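Local atomic coordinates of multi-copper Oxidase CueO (Ochrobactrum, PDB entry 6EVG), a protein that acts as a laccase-like multicopper oxidase that oxidises lignin model compounds and lignosulfonate, probably passing the electrons to dioxygen. Residues A[91-96]-A[435-440]; A[104-109]-A[408-413]; A[131-136]-A[487-492]. All coordinates share one frame; numbering follows the deposited sequence.

All three contacts join the N-terminal to the C-terminal multicopper oxidase region. Contacts 1 and 3 are buried and touch each other. Strands 434-438 and 486-490, on which their C-terminal segments begin, are neighbours in one sheet, and H439 NE2 of contact 1 pairs with H489 NE2 of contact 3. Contact 1 is histidine on histidine, with stacked rings and a direct ring-to-ring bond; contact 3 meets at looser ring angles, includes a methionine sulfur, and runs on into the copper site at C490. Contact 2 lies nearer the surface, between two loops, and relies on a methionine against proline and histidine. It meets contact 3 where F408 packs on M487 and P105 on H133.

Contact 1: residues A[91-96]-A[435-440]; sequences HWHGLF and PFHIHG. With EDO (1,2-ethanediol), chain C.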
loop_
_atom_site.group_PDB
_atom_site.type_symbol
_atom_site.label_atom_id
_atom_site.label_comp_id
_atom_site.label_asym_id
_atom_site.label_seq_id
_atom_site.Cartn_x
_atom_site.Cartn_y
_atom_site.Cartn_z
ATOM N N HIS A 91 7.877 7.197 -3.784
ATOM C CA HIS A 91 7.624 6.118 -4.733
ATOM C C HIS A 91 6.138 6.129 -5.105
ATOM O O HIS A 91 5.287 6.145 -4.219
ATOM C CB HIS A 91 8.027 4.758 -4.092
ATOM C CG HIS A 91 7.502 3.530 -4.739
ATOM N ND1 HIS A 91 7.564 3.276 -6.083
ATOM C CD2 HIS A 91 6.940 2.418 -4.172
ATOM C CE1 HIS A 91 7.007 2.070 -6.312
ATOM N NE2 HIS A 91 6.645 1.532 -5.163
ATOM N N TRP A 92 5.882 6.144 -6.405
ATOM C CA TRP A 92 4.528 6.177 -6.955
ATOM C C TRP A 92 4.060 4.707 -7.028
ATOM O O TRP A 92 4.189 4.030 -8.052
ATOM C CB TRP A 92 4.497 6.869 -8.318
ATOM C CG TRP A 92 5.206 8.164 -8.402
ATOM C CD1 TRP A 92 6.236 8.439 -9.225
ATOM C CD2 TRP A 92 4.931 9.370 -7.669
ATOM N NE1 TRP A 92 6.680 9.723 -9.046
ATOM C CE2 TRP A 92 5.914 10.330 -8.084
ATOM C CE3 TRP A 92 3.986 9.760 -6.710
ATOM C CZ2 TRP A 92 5.946 11.614 -7.549
ATOM C CZ3 TRP A 92 4.041 11.023 -6.179
ATOM C CH2 TRP A 92 5.027 11.944 -6.604
ATOM N N HIS A 93 3.558 4.237 -5.891
ATOM C CA HIS A 93 3.226 2.816 -5.617
ATOM C C HIS A 93 1.906 2.461 -6.301
ATOM O O HIS A 93 0.833 2.743 -5.787
ATOM C CB HIS A 93 3.202 2.648 -4.111
ATOM C CG HIS A 93 3.151 1.234 -3.621
ATOM N ND1 HIS A 93 3.816 0.879 -2.452
ATOM C CD2 HIS A 93 2.455 0.169 -4.080
ATOM C CE1 HIS A 93 3.516 -0.392 -2.212
ATOM N NE2 HIS A 93 2.696 -0.850 -3.164
ATOM N N GLY A 94 2.035 1.844 -7.479
ATOM C CA GLY A 94 0.927 1.518 -8.337
ATOM C C GLY A 94 0.800 2.308 -9.602
ATOM O O GLY A 94 0.076 1.943 -10.518
ATOM N N LEU A 95 1.544 3.420 -9.693
ATOM C CA LEU A 95 1.540 4.208 -10.919
ATOM C C LEU A 95 2.442 3.572 -11.947
ATOM O O LEU A 95 3.471 2.967 -11.596
ATOM C CB LEU A 95 2.011 5.657 -10.610
ATOM C CG LEU A 95 1.581 6.729 -11.573
ATOM C CD1 LEU A 95 0.036 6.911 -11.495
ATOM C CD2 LEU A 95 2.280 8.032 -11.285
ATOM N N PHE A 96 2.047 3.642 -13.226
ATOM C CA PHE A 96 2.889 3.052 -14.295
ATOM C C PHE A 96 3.765 4.159 -14.883
ATOM O O PHE A 96 3.290 5.023 -15.635
ATOM C CB PHE A 96 2.071 2.441 -15.401
ATOM C CG PHE A 96 1.367 1.131 -15.102
ATOM C CD1 PHE A 96 1.064 0.688 -13.826
ATOM C CD2 PHE A 96 0.929 0.365 -16.166
ATOM C CE1 PHE A 96 0.371 -0.519 -13.632
ATOM C CE2 PHE A 96 0.240 -0.826 -15.957
ATOM C CZ PHE A 96 -0.020 -1.254 -14.696
ATOM N N PRO A 435 4.892 -9.518 3.134
ATOM C CA PRO A 435 4.273 -8.879 1.934
ATOM C C PRO A 435 5.340 -8.549 0.885
ATOM O O PRO A 435 6.183 -7.731 1.063
ATOM C CB PRO A 435 3.647 -7.644 2.548
ATOM C CG PRO A 435 4.525 -7.286 3.715
ATOM C CD PRO A 435 5.029 -8.620 4.267
ATOM N N PHE A 436 5.230 -9.181 -0.262
ATOM C CA PHE A 436 6.077 -8.914 -1.415
ATOM C C PHE A 436 5.579 -7.694 -2.171
ATOM O O PHE A 436 4.407 -7.652 -2.514
ATOM C CB PHE A 436 6.007 -10.124 -2.343
ATOM C CG PHE A 436 6.719 -9.956 -3.651
ATOM C CD1 PHE A 436 8.096 -10.119 -3.719
ATOM C CD2 PHE A 436 6.060 -9.685 -4.820
ATOM C CE1 PHE A 436 8.736 -10.002 -4.947
ATOM C CE2 PHE A 436 6.680 -9.562 -6.015
ATOM C CZ PHE A 436 8.070 -9.696 -6.078
ATOM N N HIS A 437 6.482 -6.771 -2.535
ATOM C CA HIS A 437 6.137 -5.681 -3.444
ATOM C C HIS A 437 7.221 -5.548 -4.495
ATOM O O HIS A 437 8.417 -5.596 -4.183
ATOM C CB HIS A 437 5.958 -4.331 -2.680
ATOM C CG HIS A 437 5.775 -3.117 -3.562
ATOM N ND1 HIS A 437 4.823 -3.082 -4.582
ATOM C CD2 HIS A 437 6.370 -1.898 -3.565
ATOM C CE1 HIS A 437 4.903 -1.879 -5.182
ATOM N NE2 HIS A 437 5.807 -1.149 -4.574
ATOM N N ILE A 438 6.782 -5.418 -5.749
ATOM C CA ILE A 438 7.688 -5.112 -6.866
ATOM C C ILE A 438 7.347 -3.740 -7.424
ATOM O O ILE A 438 6.185 -3.424 -7.689
ATOM C CB ILE A 438 7.659 -6.229 -7.922
ATOM C CG1 ILE A 438 8.742 -5.978 -8.984
ATOM C CG2 ILE A 438 6.307 -6.447 -8.552
ATOM C CD1 ILE A 438 9.123 -7.235 -9.783
ATOM N N HIS A 439 8.374 -2.919 -7.596
ATOM C CA HIS A 439 8.270 -1.631 -8.273
ATOM C C HIS A 439 8.403 -1.824 -9.790
ATOM O O HIS A 439 9.261 -2.588 -10.220
ATOM C CB HIS A 439 9.357 -0.660 -7.845
ATOM C CG HIS A 439 9.472 -0.398 -6.391
ATOM N ND1 HIS A 439 9.973 0.802 -5.931
ATOM C CD2 HIS A 439 9.156 -1.104 -5.288
ATOM C CE1 HIS A 439 9.988 0.779 -4.613
ATOM N NE2 HIS A 439 9.487 -0.372 -4.194
ATOM N N GLY A 440 7.609 -1.086 -10.560
ATOM C CA GLY A 440 7.858 -1.075 -12.000
ATOM C C GLY A 440 7.426 -2.274 -12.795
ATOM O O GLY A 440 7.766 -2.398 -13.959
HETATM C C1 EDO C . 11.939 3.135 -8.097
HETATM O O1 EDO C . 10.741 2.349 -8.099
HETATM C C2 EDO C . 12.815 3.005 -6.918
HETATM O O2 EDO C . 12.065 3.103 -5.697
#
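The imidazole of H91 overlaps that of H439 in an offset stack, centroids 3.6 Å apart and planes within 6° of parallel. H91 NE2 sits over the centre of the H439 ring, while H91 CE1 comes to 3.2 Å from H439 ND1 nearer the rim. A second offset stack, H93 on H437, is just as close and nearly as parallel: H437 NE2 lies over the middle of the H93 ring, and H93 NE2 is 3.2 Å from H437 CE1. A hydrogen bond between H91 NE2 and H437 NE2, 2.9 Å long and close to straight at 166°, ties the stacks near the plane of both rings; either nitrogen could be the donor. H439, CG beside its backbone N (chi1 -55°), lays its ring over H91, whereas H437, with CG anti to its N, reaches the H91 edge.

Each ring also has a polar partner outside the two segments: H91 ND1 pairs with D102, H93 ND1 with H131, H437 ND1 with the carbonyl of D462 and H439 NE2 with H489. H439 ND1 donates to O1 of an ethanediol at 2.8 Å. Strand 91-93 edges one sheet and strand 434-438 lies inside another, so the rings close the junction between two cupredoxin-type domains. In relatives histidines equivalent to H91, H93, H437 and H439 hold the trinuclear copper centre, while H434, first in HPFHIHG, serves the C490 copper. The direct NE2-to-NE2 bond of H91 and H437 is consistent with a metal-free state of what is probably that site, since nitrogens so paired are not turned to a metal.

Contact 2: residues A[104-109]-A[408-413]; sequences GPHNVI and FDMDRI
Three torsions of the same sense, chi1 -72°, chi2 -77° and chi3 -75°, curl the side chain of M410 so that its sulfur and methyl face the P105-H106 corner. The motif is a pair of type I beta turns packed against each other, G104 to N107 and D409 to R412. They belong to the loop between strands 91-93 and 114-120 and the loop leading into strand 415-417, so the contact joins N- and C-terminal parts of the fold near the surface.

M410 CE lies over one face of the H106 imidazole, 3.9 Å from the ring centroid, a CH-pi contact. M410 SD rests 3.8 Å from P105 CB, the two side chains meeting at a slant, and also lies obliquely to the H106 ring. The methyl also reaches the backbone, with M410 CE 3.4 Å from P105 O. In return, the edge of the H106 ring is directed at the main chain of M410, where H106 CE1 stands 3.2 Å from M410 O, in the plane of the ring. The histidine is therefore met both over a face and at an edge by one residue.

Q503 of strand 501-506 fixes this edge from outside, its OE1 paired with H106 NE2 and its NE2 with M410 O. F408 and H135, rings edge-to-face, lie beside the methionine. Each turn is closed by its own backbone bond, N107 N to G104 O and R412 N to D409 O. Within the D409-R412 turn an Asx turn is nested: D411 N donates to D409 OD1 at 2.9 Å, from above the carboxylate plane.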
loop_
_atom_site.group_PDB
_atom_site.type_symbol
_atom_site.label_atom_id
_atom_site.label_comp_id
_atom_site.label_asym_id
_atom_site.label_seq_id
_atom_site.Cartn_x
_atom_site.Cartn_y
_atom_site.Cartn_z
ATOM N N GLY A 104 13.331 6.827 -5.172
ATOM C CA GLY A 104 13.966 5.802 -4.378
ATOM C C GLY A 104 15.362 6.208 -3.980
ATOM O O GLY A 104 15.759 7.340 -4.171
ATOM N N PRO A 105 16.131 5.260 -3.437
ATOM C CA PRO A 105 17.429 5.647 -2.804
ATOM C C PRO A 105 18.501 6.091 -3.794
ATOM O O PRO A 105 19.520 6.614 -3.327
ATOM C CB PRO A 105 17.847 4.371 -2.058
ATOM C CG PRO A 105 17.125 3.309 -2.770
ATOM C CD PRO A 105 15.797 3.849 -3.232
ATOM N N HIS A 106 18.310 5.872 -5.088
ATOM C CA HIS A 106 19.259 6.367 -6.097
ATOM C C HIS A 106 18.989 7.768 -6.530
ATOM O O HIS A 106 19.779 8.364 -7.293
ATOM C CB HIS A 106 19.317 5.438 -7.295
ATOM C CG HIS A 106 19.738 4.055 -6.936
ATOM N ND1 HIS A 106 21.049 3.716 -6.684
ATOM C CD2 HIS A 106 19.011 2.934 -6.731
ATOM C CE1 HIS A 106 21.116 2.442 -6.376
ATOM N NE2 HIS A 106 19.891 1.941 -6.410
ATOM N N ASN A 107 17.877 8.357 -6.087
ATOM C CA ASN A 107 17.513 9.742 -6.468
ATOM C C ASN A 107 16.794 10.440 -5.343
ATOM O O ASN A 107 15.698 10.942 -5.501
ATOM C CB ASN A 107 16.765 9.766 -7.812
ATOM C CG ASN A 107 15.395 9.072 -7.828
ATOM O OD1 ASN A 107 15.157 8.090 -7.117
ATOM N ND2 ASN A 107 14.500 9.535 -8.725
ATOM N N VAL A 108 17.446 10.543 -4.206
ATOM C CA VAL A 108 16.907 11.193 -3.041
ATOM C C VAL A 108 16.782 12.688 -3.289
ATOM O O VAL A 108 17.690 13.323 -3.841
ATOM C CB VAL A 108 17.819 10.905 -1.826
ATOM C CG1 VAL A 108 17.376 11.672 -0.580
ATOM C CG2 VAL A 108 17.850 9.395 -1.501
ATOM N N ILE A 109 15.673 13.264 -2.833
ATOM C CA ILE A 109 15.459 14.706 -2.869
ATOM C C ILE A 109 16.134 15.333 -1.643
ATOM O O ILE A 109 15.734 15.068 -0.502
ATOM C CB ILE A 109 13.936 15.077 -2.843
ATOM C CG1 ILE A 109 13.132 14.259 -3.813
ATOM C CG2 ILE A 109 13.777 16.587 -3.072
ATOM C CD1 ILE A 109 11.659 14.415 -3.617
ATOM N N PHE A 408 20.391 -6.545 0.573
ATOM C CA PHE A 408 20.413 -5.413 -0.338
ATOM C C PHE A 408 21.760 -4.692 -0.383
ATOM O O PHE A 408 22.329 -4.382 0.656
ATOM C CB PHE A 408 19.346 -4.396 0.111
ATOM C CG PHE A 408 19.269 -3.153 -0.741
ATOM C CD1 PHE A 408 18.881 -3.233 -2.042
ATOM C CD2 PHE A 408 19.625 -1.899 -0.231
ATOM C CE1 PHE A 408 18.816 -2.086 -2.820
ATOM C CE2 PHE A 408 19.571 -0.752 -1.011
ATOM C CZ PHE A 408 19.173 -0.854 -2.297
ATOM N N ASP A 409 22.196 -4.435 -1.594
ATOM C CA ASP A 409 23.427 -3.650 -1.823
ATOM C C ASP A 409 23.084 -2.645 -2.931
ATOM O O ASP A 409 22.711 -3.016 -4.057
ATOM C CB ASP A 409 24.554 -4.608 -2.263
ATOM C CG ASP A 409 25.848 -3.930 -2.671
ATOM O OD1 ASP A 409 25.946 -2.707 -2.844
ATOM O OD2 ASP A 409 26.821 -4.716 -2.811
ATOM N N MET A 410 23.203 -1.365 -2.602
ATOM C CA MET A 410 22.924 -0.303 -3.572
ATOM C C MET A 410 23.598 -0.424 -4.911
ATOM O O MET A 410 23.077 -0.033 -5.942
ATOM C CB MET A 410 23.367 1.052 -2.974
ATOM C CG MET A 410 22.487 1.571 -1.870
ATOM S SD MET A 410 20.944 2.291 -2.468
ATOM C CE MET A 410 21.579 3.864 -3.120
ATOM N N ASP A 411 24.797 -1.019 -4.919
ATOM C CA ASP A 411 25.580 -1.127 -6.140
ATOM C C ASP A 411 25.400 -2.425 -6.889
ATOM O O ASP A 411 26.092 -2.616 -7.883
ATOM C CB ASP A 411 27.053 -0.915 -5.749
ATOM C CG ASP A 411 27.318 0.483 -5.286
ATOM O OD1 ASP A 411 26.825 1.411 -5.923
ATOM O OD2 ASP A 411 27.978 0.697 -4.257
ATOM N N ARG A 412 24.523 -3.314 -6.431
ATOM C CA ARG A 412 24.372 -4.647 -7.018
ATOM C C ARG A 412 23.014 -4.768 -7.709
ATOM O O ARG A 412 21.984 -4.490 -7.114
ATOM C CB ARG A 412 24.492 -5.713 -5.936
ATOM C CG ARG A 412 24.547 -7.136 -6.502
ATOM C CD ARG A 412 24.586 -8.173 -5.389
ATOM N NE ARG A 412 23.296 -8.283 -4.698
ATOM C CZ ARG A 412 23.069 -8.249 -3.383
ATOM N NH1 ARG A 412 24.020 -8.087 -2.521
ATOM N NH2 ARG A 412 21.800 -8.401 -2.979
ATOM N N ILE A 413 23.048 -5.230 -8.942
ATOM C CA ILE A 413 21.847 -5.559 -9.688
ATOM C C ILE A 413 21.590 -7.048 -9.520
ATOM O O ILE A 413 22.405 -7.893 -9.909
ATOM C CB ILE A 413 21.931 -5.180 -11.169
ATOM C CG1 ILE A 413 22.188 -3.681 -11.335
ATOM C CG2 ILE A 413 20.736 -5.669 -11.952
ATOM C CD1 ILE A 413 21.151 -2.796 -10.691
#

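Contact 3: residues A[131-136]-A[487-492]; sequences HPHLHG and MFHCHV. With CU (copper (II) ion), chain B.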
loop_
_atom_site.group_PDB
_atom_site.type_symbol
_atom_site.label_atom_id
_atom_site.label_comp_id
_atom_site.label_asym_id
_atom_site.label_seq_id
_atom_site.Cartn_x
_atom_site.Cartn_y
_atom_site.Cartn_z
ATOM N N HIS A 131 4.647 7.173 -1.028
ATOM C CA HIS A 131 5.274 7.179 0.296
ATOM C C HIS A 131 6.784 7.127 0.076
ATOM O O HIS A 131 7.238 6.805 -1.020
ATOM C CB HIS A 131 4.791 5.964 1.096
ATOM C CG HIS A 131 5.073 4.668 0.405
ATOM N ND1 HIS A 131 6.315 4.058 0.428
ATOM C CD2 HIS A 131 4.319 3.932 -0.421
ATOM C CE1 HIS A 131 6.247 2.958 -0.314
ATOM N NE2 HIS A 131 5.029 2.836 -0.811
ATOM N N PRO A 132 7.563 7.386 1.118
ATOM C CA PRO A 132 9.047 7.369 0.938
ATOM C C PRO A 132 9.531 5.972 0.649
ATOM O O PRO A 132 8.953 4.958 1.066
ATOM C CB PRO A 132 9.583 7.848 2.282
ATOM C CG PRO A 132 8.436 8.655 2.865
ATOM C CD PRO A 132 7.229 7.884 2.441
ATOM N N HIS A 133 10.647 5.898 -0.052
ATOM C CA HIS A 133 11.323 4.634 -0.318
ATOM C C HIS A 133 12.814 4.957 -0.285
ATOM O O HIS A 133 13.361 5.600 -1.190
ATOM C CB HIS A 133 10.903 3.998 -1.646
ATOM C CG HIS A 133 11.480 2.630 -1.797
ATOM N ND1 HIS A 133 11.066 1.571 -1.015
ATOM C CD2 HIS A 133 12.484 2.169 -2.569
ATOM C CE1 HIS A 133 11.802 0.514 -1.326
ATOM N NE2 HIS A 133 12.688 0.857 -2.259
ATOM N N LEU A 134 13.466 4.519 0.786
ATOM C CA LEU A 134 14.807 4.923 1.108
ATOM C C LEU A 134 15.662 3.700 1.451
ATOM O O LEU A 134 15.154 2.599 1.673
ATOM C CB LEU A 134 14.771 5.909 2.292
ATOM C CG LEU A 134 14.020 7.214 2.002
ATOM C CD1 LEU A 134 13.755 7.954 3.293
ATOM C CD2 LEU A 134 14.780 8.078 1.025
ATOM N N HIS A 135 16.961 3.894 1.571
ATOM C CA HIS A 135 17.924 2.892 2.033
ATOM C C HIS A 135 18.106 3.040 3.530
ATOM O O HIS A 135 18.704 3.992 4.016
ATOM C CB HIS A 135 19.230 3.115 1.282
ATOM C CG HIS A 135 20.311 2.188 1.721
ATOM N ND1 HIS A 135 21.648 2.500 1.568
ATOM C CD2 HIS A 135 20.262 0.963 2.276
ATOM C CE1 HIS A 135 22.364 1.513 2.076
ATOM N NE2 HIS A 135 21.560 0.553 2.481
ATOM N N GLY A 136 17.537 2.115 4.296
ATOM C CA GLY A 136 17.688 2.082 5.735
ATOM C C GLY A 136 16.826 2.995 6.575
ATOM O O GLY A 136 16.770 2.840 7.799
ATOM N N MET A 487 13.032 -1.958 -7.897
ATOM C CA MET A 487 13.303 -2.730 -6.709
ATOM C C MET A 487 12.197 -3.715 -6.448
ATOM O O MET A 487 11.067 -3.503 -6.874
ATOM C CB MET A 487 13.505 -1.819 -5.514
ATOM C CG MET A 487 14.657 -0.809 -5.888
ATOM S SD MET A 487 15.061 0.315 -4.612
ATOM C CE MET A 487 16.282 -0.572 -3.882
ATOM N N PHE A 488 12.515 -4.754 -5.689
ATOM C CA PHE A 488 11.530 -5.662 -5.120
ATOM C C PHE A 488 11.945 -5.966 -3.713
ATOM O O PHE A 488 13.146 -6.062 -3.414
ATOM C CB PHE A 488 11.286 -6.881 -6.008
ATOM C CG PHE A 488 12.484 -7.765 -6.251
ATOM C CD1 PHE A 488 13.378 -7.456 -7.246
ATOM C CD2 PHE A 488 12.689 -8.977 -5.584
ATOM C CE1 PHE A 488 14.460 -8.318 -7.572
ATOM C CE2 PHE A 488 13.759 -9.816 -5.889
ATOM C CZ PHE A 488 14.640 -9.481 -6.893
ATOM N N HIS A 489 10.972 -6.165 -2.812
ATOM C CA HIS A 489 11.303 -6.209 -1.405
ATOM C C HIS A 489 10.122 -6.705 -0.587
ATOM O O HIS A 489 8.999 -6.740 -1.054
ATOM C CB HIS A 489 11.774 -4.809 -0.900
ATOM C CG HIS A 489 10.795 -3.703 -1.144
ATOM N ND1 HIS A 489 9.870 -3.325 -0.202
ATOM C CD2 HIS A 489 10.608 -2.877 -2.194
ATOM C CE1 HIS A 489 9.161 -2.306 -0.690
ATOM N NE2 HIS A 489 9.556 -2.044 -1.917
ATOM N N CYS A 490 10.420 -6.946 0.687
ATOM C CA CYS A 490 9.389 -7.109 1.702
ATOM C C CYS A 490 8.883 -5.728 2.065
ATOM O O CYS A 490 9.655 -4.781 2.212
ATOM C CB CYS A 490 9.929 -7.828 2.906
ATOM S SG CYS A 490 8.660 -8.077 4.164
ATOM N N HIS A 491 7.559 -5.617 2.256
ATOM C CA HIS A 491 6.909 -4.395 2.679
ATOM C C HIS A 491 6.684 -4.273 4.201
ATOM O O HIS A 491 6.045 -3.311 4.621
ATOM C CB HIS A 491 5.612 -4.122 1.868
ATOM C CG HIS A 491 5.384 -2.689 1.506
ATOM N ND1 HIS A 491 5.040 -1.700 2.382
ATOM C CD2 HIS A 491 5.531 -2.078 0.291
ATOM C CE1 HIS A 491 4.989 -0.524 1.703
ATOM N NE2 HIS A 491 5.260 -0.740 0.431
ATOM N N VAL A 492 7.265 -5.206 4.992
ATOM C CA VAL A 492 7.498 -4.936 6.402
ATOM C C VAL A 492 8.699 -4.001 6.438
ATOM O O VAL A 492 9.777 -4.378 6.037
ATOM C CB VAL A 492 7.740 -6.244 7.208
ATOM C CG1 VAL A 492 8.225 -5.941 8.601
ATOM C CG2 VAL A 492 6.463 -7.036 7.272
HETATM CU CU CU B . 9.465 -9.334 5.719
#
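H133 meets two side chains of strand 486-490 at once. M487 SD sits at the edge of the imidazole, in its plane, beside H133 NE2 (3.4 Å) and leaning toward CD2. H133 CE1 lies over one face of H489, 3.5 Å from H489 NE2; the two planes are tilted by 30° and slid apart, leaving little overlap. Beside them H131 and H491 approach from opposite directions, H131 NE2 standing 3.8 Å from H491 NE2 at the edge of the H491 ring, with planes at 77°.

A second shell sets these rings. H489 has its CG between backbone N and carbonyl carbon (chi1 56°), which folds the ring back so that ND1 donates to C490 O at 2.8 Å, leaving NE2 on the far side of the ring for H439 NE2. H131 repeats the device, with ND1 bonded to P132 O at 2.9 Å and NE2 to H93. Replacing H489 by an alanine would probably leave H439 NE2 and C490 O without their mates and open a gap beside H133 CE1.

Farther out, C490 SG binds the copper ion at 2.2 Å, with H434 ND1 and H495 ND1 completing the three protein ligands, and V492 N donates to C490 SG at 3.3 Å. That NH-to-sulfur bond is likely to draw electron density from the thiolate. H489-C490-H491 is the His-Cys-His signature of multicopper oxidases; as in relatives, it probably carries electrons from this type 1 copper to the histidines that would hold the trinuclear centre.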